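PDB 3D9W: putative acetyltransferase, which probably transfers an acetyl group from acetyl-coenzyme A to arylamine substrates. Local coordinates for residues A20-I25 against R39-R44. Numbering follows the deposited sequence.
Sequences AYLARI and RELVYR
Ile25 of helix 18-25 lies crosswise over the base of the Arg44 side chain on helix 35-48, the two running at about a right angle to each other. CG1 of Ile25 reaches CB of Arg44 at 3.6 Å, and CD1 of Ile25 sits 3.7 Å from that same CB. This branch is aimed by a first torsion of 70°, which sets CG1 between the backbone N and the carbonyl carbon, and CD1 then extends on to within 4.2 Å of the Leu41 carbonyl O, one turn back. The carbonyl group of Ile25 approaches beside its own side chain, with its O 3.6 Å from Arg44 CD, so the aliphatic root of the arginine packs on both backbone and side chain of one residue. The arginine bends at its second torsion, and its charged end leads away from helix 18-25. There NE of Arg44 meets OE2 of Glu40 at 3.0 Å in a nearly straight hydrogen bond (172° at the hydrogen) that is part of a salt bridge; OE2 lies in the guanidinium plane but is met on its anti side, tilted somewhat out of the carboxylate plane. OE2 of Glu40 also accepts a hydrogen bond from the backbone N of Ala28, tying helix 35-48 to the loop that follows helix 18-25. Farther along, Leu22 and Leu41 meet obliquely through single methyls, CD2 to CD2 at 4.1 Å, while Phe27 also packs on Leu41. Tyr21 completes the link through a hydrogen bond between its OH and ND1 of His45 on helix 35-48 and rests on Leu88, Phe89 and Ala92 of helix 82-95. With axes 10.4 Å apart and inclined at 67°, the segments make a small, mainly apolar helix-helix contact within the N-terminal helical bundle characteristic of arylamine N-acetyltransferases.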
loop_
_atom_site.group_PDB
_atom_site.type_symbol
_atom_site.label_atom_id
_atom_site.label_comp_id
_atom_site.label_asym_id
_atom_site.label_seq_id
_atom_site.Cartn_x
_atom_site.Cartn_y
_atom_site.Cartn_z
ATOM N N ALA A 20 14.276 6.771 12.750
ATOM C CA ALA A 20 13.150 7.672 12.597
ATOM C C ALA A 20 11.964 6.805 12.167
ATOM O O ALA A 20 10.888 6.855 12.757
ATOM C CB ALA A 20 13.455 8.717 11.533
ATOM N N TYR A 21 12.187 5.993 11.139
ATOM C CA TYR A 21 11.162 5.111 10.602
ATOM C C TYR A 21 10.554 4.156 11.633
ATOM O O TYR A 21 9.340 4.164 11.854
ATOM C CB TYR A 21 11.729 4.295 9.432
ATOM C CG TYR A 21 10.753 3.295 8.875
ATOM C CD1 TYR A 21 9.659 3.703 8.104
ATOM C CD2 TYR A 21 10.879 1.941 9.177
ATOM C CE1 TYR A 21 8.707 2.775 7.649
ATOM C CE2 TYR A 21 9.932 1.007 8.732
ATOM C CZ TYR A 21 8.854 1.430 7.972
ATOM O OH TYR A 21 7.940 0.499 7.556
ATOM N N LEU A 22 11.388 3.323 12.247
ATOM C CA LEU A 22 10.902 2.359 13.232
ATOM C C LEU A 22 10.138 3.038 14.367
ATOM O O LEU A 22 9.171 2.481 14.910
ATOM C CB LEU A 22 12.071 1.540 13.791
ATOM C CG LEU A 22 12.787 0.700 12.734
ATOM C CD1 LEU A 22 13.907 -0.092 13.386
ATOM C CD2 LEU A 22 11.795 -0.230 12.056
ATOM N N ALA A 23 10.571 4.250 14.703
ATOM C CA ALA A 23 9.936 5.024 15.756
ATOM C C ALA A 23 8.571 5.480 15.281
ATOM O O ALA A 23 7.595 5.453 16.020
ATOM C CB ALA A 23 10.785 6.229 16.101
ATOM N N ARG A 24 8.510 5.887 14.025
ATOM C CA ARG A 24 7.273 6.374 13.449
ATOM C C ARG A 24 6.168 5.324 13.340
ATOM O O ARG A 24 4.998 5.653 13.507
ATOM C CB ARG A 24 7.564 6.985 12.075
ATOM C CG ARG A 24 6.433 7.808 11.510
ATOM C CD ARG A 24 5.489 6.959 10.696
ATOM N NE ARG A 24 4.360 7.740 10.204
ATOM C CZ ARG A 24 3.237 7.934 10.883
ATOM N NH1 ARG A 24 3.082 7.402 12.088
ATOM N NH2 ARG A 24 2.267 8.657 10.346
ATOM N N ILE A 25 6.521 4.072 13.054
ATOM C CA ILE A 25 5.505 3.027 12.933
ATOM C C ILE A 25 5.284 2.316 14.249
ATOM O O ILE A 25 4.338 1.546 14.401
ATOM C CB ILE A 25 5.875 1.982 11.868
ATOM C CG1 ILE A 25 7.062 1.135 12.345
ATOM C CG2 ILE A 25 6.165 2.687 10.542
ATOM C CD1 ILE A 25 7.449 0.024 11.371
ATOM N N ARG A 39 6.664 -10.007 10.719
ATOM C CA ARG A 39 5.250 -9.986 11.059
ATOM C C ARG A 39 4.870 -8.722 11.816
ATOM O O ARG A 39 3.710 -8.329 11.807
ATOM C CB ARG A 39 4.872 -11.219 11.880
ATOM C CG ARG A 39 4.633 -12.479 11.053
ATOM C CD ARG A 39 4.348 -13.665 11.965
ATOM N NE ARG A 39 3.289 -13.389 12.948
ATOM C CZ ARG A 39 1.991 -13.626 12.760
ATOM N NH1 ARG A 39 1.562 -14.154 11.617
ATOM N NH2 ARG A 39 1.124 -13.328 13.721
ATOM N N GLU A 40 5.843 -8.080 12.464
ATOM C CA GLU A 40 5.547 -6.848 13.197
ATOM C C GLU A 40 5.773 -5.620 12.329
ATOM O O GLU A 40 5.056 -4.634 12.438
ATOM C CB GLU A 40 6.399 -6.719 14.454
ATOM C CG GLU A 40 5.800 -5.739 15.451
ATOM C CD GLU A 40 6.806 -5.270 16.477
ATOM O OE1 GLU A 40 7.596 -6.120 16.957
ATOM O OE2 GLU A 40 6.799 -4.059 16.807
ATOM N N LEU A 41 6.779 -5.683 11.470
ATOM C CA LEU A 41 7.068 -4.576 10.584
ATOM C C LEU A 41 5.832 -4.306 9.741
ATOM O O LEU A 41 5.361 -3.173 9.658
ATOM C CB LEU A 41 8.258 -4.918 9.690
ATOM C CG LEU A 41 9.615 -5.058 10.393
ATOM C CD1 LEU A 41 10.713 -5.393 9.378
ATOM C CD2 LEU A 41 9.949 -3.752 11.098
ATOM N N VAL A 42 5.295 -5.360 9.135
ATOM C CA VAL A 42 4.110 -5.242 8.296
ATOM C C VAL A 42 2.901 -4.683 9.039
ATOM O O VAL A 42 2.173 -3.827 8.531
ATOM C CB VAL A 42 3.730 -6.599 7.708
ATOM C CG1 VAL A 42 2.482 -6.468 6.856
ATOM C CG2 VAL A 42 4.885 -7.128 6.892
ATOM N N TYR A 43 2.691 -5.176 10.247
ATOM C CA TYR A 43 1.576 -4.744 11.066
ATOM C C TYR A 43 1.674 -3.264 11.458
ATOM O O TYR A 43 0.731 -2.492 11.262
ATOM C CB TYR A 43 1.518 -5.635 12.305
ATOM C CG TYR A 43 0.394 -5.339 13.263
ATOM C CD1 TYR A 43 0.447 -4.230 14.109
ATOM C CD2 TYR A 43 -0.702 -6.193 13.359
ATOM C CE1 TYR A 43 -0.560 -3.980 15.038
ATOM C CE2 TYR A 43 -1.716 -5.959 14.282
ATOM C CZ TYR A 43 -1.636 -4.849 15.123
ATOM O OH TYR A 43 -2.615 -4.627 16.064
ATOM N N ARG A 44 2.819 -2.868 12.002
ATOM C CA ARG A 44 3.031 -1.488 12.430
ATOM C C ARG A 44 2.831 -0.494 11.296
ATOM O O ARG A 44 2.131 0.503 11.454
ATOM C CB ARG A 44 4.447 -1.319 12.991
ATOM C CG ARG A 44 4.772 -2.176 14.193
ATOM C CD ARG A 44 3.808 -1.915 15.321
ATOM N NE ARG A 44 4.230 -2.568 16.556
ATOM C CZ ARG A 44 3.511 -2.580 17.673
ATOM N NH1 ARG A 44 2.332 -1.970 17.705
ATOM N NH2 ARG A 44 3.968 -3.204 18.752
#